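Local coordinates for protein benzoate transport porin BenP (Acinetobacter baumannii AB307-0294, PDB 5DL8) that probably serves as an outer-membrane porin of the OprD family, a beta-barrel channel that would let small solutes such as benzoate cross the outer membrane, at residues Leu133-Ser145 with Pro294-Ile306. Sequence-based numbering, arbitrary orientation. Where two conformers were deposited one is given.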
loop_
_atom_site.group_PDB
_atom_site.type_symbol
_atom_site.label_atom_id
_atom_site.label_comp_id
_atom_site.label_asym_id
_atom_site.label_seq_id
_atom_site.Cartn_x
_atom_site.Cartn_y
_atom_site.Cartn_z
ATOM N N LEU A 133 -6.568 -5.220 -11.928
ATOM C CA LEU A 133 -5.611 -5.945 -11.185
ATOM C C LEU A 133 -5.478 -5.335 -9.759
ATOM O O LEU A 133 -5.333 -4.120 -9.588
ATOM C CB LEU A 133 -4.251 -5.760 -11.904
ATOM C CG LEU A 133 -4.152 -6.010 -13.409
ATOM C CD1 LEU A 133 -2.737 -5.778 -13.948
ATOM C CD2 LEU A 133 -4.666 -7.442 -13.721
ATOM N N TRP A 134 -5.508 -6.229 -8.778
ATOM C CA TRP A 134 -5.187 -5.948 -7.440
ATOM C C TRP A 134 -3.694 -6.343 -7.237
ATOM O O TRP A 134 -3.400 -7.427 -6.894
ATOM C CB TRP A 134 -6.088 -6.785 -6.438
ATOM C CG TRP A 134 -7.481 -6.492 -6.726
ATOM C CD1 TRP A 134 -8.258 -7.163 -7.587
ATOM C CD2 TRP A 134 -8.222 -5.284 -6.316
ATOM N NE1 TRP A 134 -9.509 -6.467 -7.693
ATOM C CE2 TRP A 134 -9.487 -5.337 -6.929
ATOM C CE3 TRP A 134 -7.955 -4.245 -5.419
ATOM C CZ2 TRP A 134 -10.529 -4.369 -6.689
ATOM C CZ3 TRP A 134 -8.984 -3.200 -5.222
ATOM C CH2 TRP A 134 -10.240 -3.284 -5.899
ATOM N N LEU A 135 -2.802 -5.407 -7.319
ATOM C CA LEU A 135 -1.355 -5.663 -7.248
ATOM C C LEU A 135 -0.910 -5.505 -5.795
ATOM O O LEU A 135 -1.393 -4.587 -5.067
ATOM C CB LEU A 135 -0.635 -4.632 -8.124
ATOM C CG LEU A 135 -1.020 -4.825 -9.586
ATOM C CD1 LEU A 135 -0.494 -3.750 -10.461
ATOM C CD2 LEU A 135 -0.696 -6.249 -10.135
ATOM N N ASP A 136 0.062 -6.322 -5.447
ATOM C CA ASP A 136 0.703 -6.286 -4.180
ATOM C C ASP A 136 2.238 -6.321 -4.436
ATOM O O ASP A 136 2.871 -7.322 -4.173
ATOM C CB ASP A 136 0.302 -7.508 -3.296
ATOM C CG ASP A 136 0.916 -7.433 -1.886
ATOM O OD1 ASP A 136 1.497 -6.381 -1.471
ATOM O OD2 ASP A 136 0.820 -8.439 -1.169
ATOM N N LEU A 137 2.767 -5.213 -4.961
ATOM C CA LEU A 137 4.123 -5.063 -5.441
ATOM C C LEU A 137 4.694 -3.734 -5.069
ATOM O O LEU A 137 3.976 -2.742 -4.750
ATOM C CB LEU A 137 4.122 -5.128 -6.968
ATOM C CG LEU A 137 3.757 -6.561 -7.482
ATOM C CD1 LEU A 137 3.331 -6.456 -8.910
ATOM C CD2 LEU A 137 4.836 -7.635 -7.334
ATOM N N PRO A 138 6.006 -3.635 -5.150
ATOM C CA PRO A 138 6.622 -2.281 -5.237
ATOM C C PRO A 138 5.978 -1.362 -6.326
ATOM O O PRO A 138 5.521 -1.844 -7.378
ATOM C CB PRO A 138 8.014 -2.649 -5.675
ATOM C CG PRO A 138 8.221 -3.993 -4.885
ATOM C CD PRO A 138 6.991 -4.707 -5.240
ATOM N N VAL A 139 5.953 -0.068 -6.108
ATOM C CA VAL A 139 5.140 0.807 -6.861
ATOM C C VAL A 139 3.556 0.650 -6.773
ATOM O O VAL A 139 2.871 1.644 -6.544
ATOM C CB VAL A 139 5.469 0.778 -8.430
ATOM C CG1 VAL A 139 4.800 2.024 -9.074
ATOM C CG2 VAL A 139 6.981 0.752 -8.746
ATOM N N THR A 140 3.025 -0.571 -7.056
ATOM C CA THR A 140 1.627 -0.823 -7.176
ATOM C C THR A 140 1.219 -1.711 -6.024
ATOM O O THR A 140 1.296 -2.956 -6.128
ATOM C CB THR A 140 1.342 -1.445 -8.550
ATOM O OG1 THR A 140 2.010 -2.669 -8.670
ATOM C CG2 THR A 140 1.775 -0.467 -9.708
ATOM N N ALA A 141 0.840 -1.178 -4.886
ATOM C CA ALA A 141 0.491 -2.084 -3.720
ATOM C C ALA A 141 -1.010 -2.119 -3.369
ATOM O O ALA A 141 -1.833 -1.479 -4.040
ATOM C CB ALA A 141 1.295 -1.668 -2.469
ATOM N N VAL A 142 -1.363 -2.865 -2.322
ATOM C CA VAL A 142 -2.668 -2.677 -1.592
ATOM C C VAL A 142 -2.754 -1.199 -1.063
ATOM O O VAL A 142 -1.770 -0.914 -0.303
ATOM C CB VAL A 142 -2.671 -3.637 -0.343
ATOM C CG1 VAL A 142 -4.043 -3.652 0.388
ATOM C CG2 VAL A 142 -2.164 -5.035 -0.755
ATOM N N ASP A 143 -3.721 -0.245 -1.467
ATOM C CA ASP A 143 -3.911 0.872 -0.555
ATOM C C ASP A 143 -5.340 0.903 0.047
ATOM O O ASP A 143 -6.286 1.536 -0.510
ATOM C CB ASP A 143 -3.599 2.207 -1.214
ATOM C CG ASP A 143 -3.563 3.337 -0.197
ATOM O OD1 ASP A 143 -3.780 3.085 1.067
ATOM O OD2 ASP A 143 -3.340 4.498 -0.580
ATOM N N ALA A 144 -5.397 0.320 1.224
ATOM C CA ALA A 144 -6.638 0.342 2.074
ATOM C C ALA A 144 -6.581 1.329 3.247
ATOM O O ALA A 144 -7.289 1.175 4.202
ATOM C CB ALA A 144 -6.909 -1.126 2.603
ATOM N N SER A 145 -5.780 2.361 3.191
ATOM C CA SER A 145 -5.495 3.241 4.381
ATOM C C SER A 145 -6.668 4.308 4.661
ATOM O O SER A 145 -6.799 4.989 5.800
ATOM C CB SER A 145 -4.128 3.973 4.144
ATOM O OG SER A 145 -4.225 4.892 3.024
ATOM N N PRO A 294 11.397 9.139 -5.242
ATOM C CA PRO A 294 10.094 9.463 -5.898
ATOM C C PRO A 294 8.959 8.508 -5.633
ATOM O O PRO A 294 9.125 7.311 -5.575
ATOM C CB PRO A 294 10.470 9.346 -7.398
ATOM C CG PRO A 294 11.472 8.253 -7.424
ATOM C CD PRO A 294 12.276 8.362 -6.160
ATOM N N LEU A 295 7.779 9.036 -5.584
ATOM C CA LEU A 295 6.493 8.301 -5.546
ATOM C C LEU A 295 5.647 8.857 -6.711
ATOM O O LEU A 295 5.724 10.013 -6.997
ATOM C CB LEU A 295 5.816 8.611 -4.191
ATOM C CG LEU A 295 6.603 7.778 -3.205
ATOM C CD1 LEU A 295 7.409 8.516 -2.118
ATOM C CD2 LEU A 295 5.922 6.469 -2.838
ATOM N N PRO A 296 4.870 8.010 -7.389
ATOM C CA PRO A 296 3.944 8.433 -8.334
ATOM C C PRO A 296 2.821 9.314 -7.722
ATOM O O PRO A 296 2.597 9.282 -6.532
ATOM C CB PRO A 296 3.418 7.157 -8.959
ATOM C CG PRO A 296 4.010 5.971 -8.172
ATOM C CD PRO A 296 4.868 6.537 -7.094
ATOM N N ASP A 297 2.184 10.137 -8.574
ATOM C CA ASP A 297 1.037 10.980 -8.162
ATOM C C ASP A 297 -0.103 10.044 -7.750
ATOM O O ASP A 297 -0.082 8.858 -8.038
ATOM C CB ASP A 297 0.499 11.886 -9.296
ATOM C CG ASP A 297 1.488 12.866 -9.845
ATOM O OD1 ASP A 297 2.329 13.315 -9.121
ATOM O OD2 ASP A 297 1.396 13.283 -11.022
ATOM N N GLY A 298 -1.003 10.541 -6.970
ATOM C CA GLY A 298 -2.239 9.787 -6.613
ATOM C C GLY A 298 -2.113 8.926 -5.367
ATOM O O GLY A 298 -2.941 7.971 -5.140
ATOM N N PHE A 299 -1.067 9.257 -4.569
ATOM C CA PHE A 299 -0.899 8.798 -3.167
ATOM C C PHE A 299 -0.598 7.310 -3.120
ATOM O O PHE A 299 -0.918 6.611 -2.104
ATOM C CB PHE A 299 -2.161 9.180 -2.257
ATOM C CG PHE A 299 -2.613 10.631 -2.426
ATOM C CD1 PHE A 299 -1.802 11.689 -1.971
ATOM C CD2 PHE A 299 -3.768 10.933 -3.171
ATOM C CE1 PHE A 299 -2.164 13.022 -2.254
ATOM C CE2 PHE A 299 -4.127 12.253 -3.443
ATOM C CZ PHE A 299 -3.322 13.287 -2.980
ATOM N N LEU A 300 0.016 6.803 -4.200
ATOM C CA LEU A 300 0.357 5.352 -4.259
ATOM C C LEU A 300 1.427 5.067 -3.244
ATOM O O LEU A 300 2.488 5.632 -3.307
ATOM C CB LEU A 300 0.766 4.973 -5.686
ATOM C CG LEU A 300 -0.207 5.432 -6.824
ATOM C CD1 LEU A 300 0.143 4.801 -8.181
ATOM C CD2 LEU A 300 -1.620 5.070 -6.389
ATOM N N PRO A 301 1.125 4.263 -2.201
ATOM C CA PRO A 301 2.180 4.135 -1.132
ATOM C C PRO A 301 3.223 3.105 -1.564
ATOM O O PRO A 301 2.918 2.247 -2.384
ATOM C CB PRO A 301 1.403 3.557 0.092
ATOM C CG PRO A 301 0.369 2.682 -0.599
ATOM C CD PRO A 301 -0.089 3.484 -1.833
ATOM N N GLU A 302 4.433 3.195 -0.997
ATOM C CA GLU A 302 5.516 2.208 -1.268
ATOM C C GLU A 302 5.566 1.381 -0.006
ATOM O O GLU A 302 6.354 1.638 0.966
ATOM C CB GLU A 302 6.859 2.846 -1.616
ATOM C CG GLU A 302 7.941 1.833 -1.937
ATOM C CD GLU A 302 7.352 0.734 -2.854
ATOM O OE1 GLU A 302 6.854 -0.328 -2.288
ATOM O OE2 GLU A 302 7.330 0.974 -4.112
ATOM N N THR A 303 4.736 0.366 -0.064
ATOM C CA THR A 303 4.498 -0.579 1.043
ATOM C C THR A 303 5.686 -1.492 1.358
ATOM O O THR A 303 5.711 -2.079 2.434
ATOM C CB THR A 303 3.276 -1.523 0.794
ATOM O OG1 THR A 303 3.472 -2.208 -0.476
ATOM C CG2 THR A 303 1.849 -0.609 0.759
ATOM N N TYR A 304 6.630 -1.600 0.420
ATOM C CA TYR A 304 7.882 -2.376 0.614
ATOM C C TYR A 304 9.014 -1.623 1.210
ATOM O O TYR A 304 10.150 -2.126 1.241
ATOM C CB TYR A 304 8.262 -3.017 -0.711
ATOM C CG TYR A 304 7.261 -4.124 -1.073
ATOM C CD1 TYR A 304 5.943 -3.817 -1.603
ATOM C CD2 TYR A 304 7.579 -5.491 -0.764
ATOM C CE1 TYR A 304 5.022 -4.842 -1.856
ATOM C CE2 TYR A 304 6.670 -6.520 -1.000
ATOM C CZ TYR A 304 5.438 -6.235 -1.558
ATOM O OH TYR A 304 4.653 -7.308 -1.803
ATOM N N PHE A 305 8.768 -0.368 1.563
ATOM C CA PHE A 305 9.696 0.372 2.418
ATOM C C PHE A 305 9.647 -0.377 3.774
ATOM O O PHE A 305 8.685 -1.137 3.994
ATOM C CB PHE A 305 9.224 1.844 2.582
ATOM C CG PHE A 305 9.685 2.825 1.551
ATOM C CD1 PHE A 305 10.415 2.480 0.435
ATOM C CD2 PHE A 305 9.338 4.172 1.708
ATOM C CE1 PHE A 305 10.783 3.425 -0.501
ATOM C CE2 PHE A 305 9.718 5.171 0.765
ATOM C CZ PHE A 305 10.432 4.768 -0.337
ATOM N N ILE A 306 10.684 -0.254 4.632
ATOM C CA ILE A 306 10.675 -1.019 5.972
ATOM C C ILE A 306 9.523 -0.562 6.927
ATOM O O ILE A 306 9.124 -1.254 7.819
ATOM C CB ILE A 306 11.941 -0.885 6.842
ATOM C CG1 ILE A 306 12.071 0.568 7.352
ATOM C CG2 ILE A 306 13.186 -1.324 6.134
ATOM C CD1 ILE A 306 13.459 0.867 7.941
HETATM O O HOH W 1 4.261 -1.038 -2.513
HETATM O O HOH W 2 1.245 1.761 -4.386
#
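The carboxylate of E302 is gripped at both oxygens: OE2 takes the backbone N-H of V139, 2.6 Å from N to OE2 and nearly straight at 174°, on its syn lone pair, while OE1 accepts from the backbone N of Y304 on the anti side. Both segments belong to loops between strands of the OprD-family beta-barrel, and they meet close to the centre of the chain, consistent with the inward-folded loops that narrow the channel in this family. E302 leaves its backbone with CG anti to N (chi1 -178°) and then bends at chi2, which brings the carboxylate round to V139; K228 of the barrel wall adds a long, weak ion pair at OE2.

Two waters fill in between the backbones. One donates to L137 O and to E302 OE1 and accepts from T303 N and OG1, so four groups of the two loops hold it. The other donates to V139 O and P301 O and accepts from A141 N.

Within the type I turn E302-F305, beside the carboxylate of E302, Y304 lays its ring against P138: CD of the proline sits over one face, 4.0 Å from the ring centroid and 17° off its normal, a CH-pi contact. The hydroxyl end reaches D136, with Y304 OH 3.0 Å from D136 O, and is hydrogen-bonded by R206 of strand 200-210. T303 packs against A141 CB in the given conformer, though how close the two come is doubtful.

Farther along, D143 lies against the P301 ring. Its OD1 receives both OG and N of S145, the latter closing an Asx turn, whereas OD2, in a salt bridge with R178, comes within 3.6 Å of P301 CD.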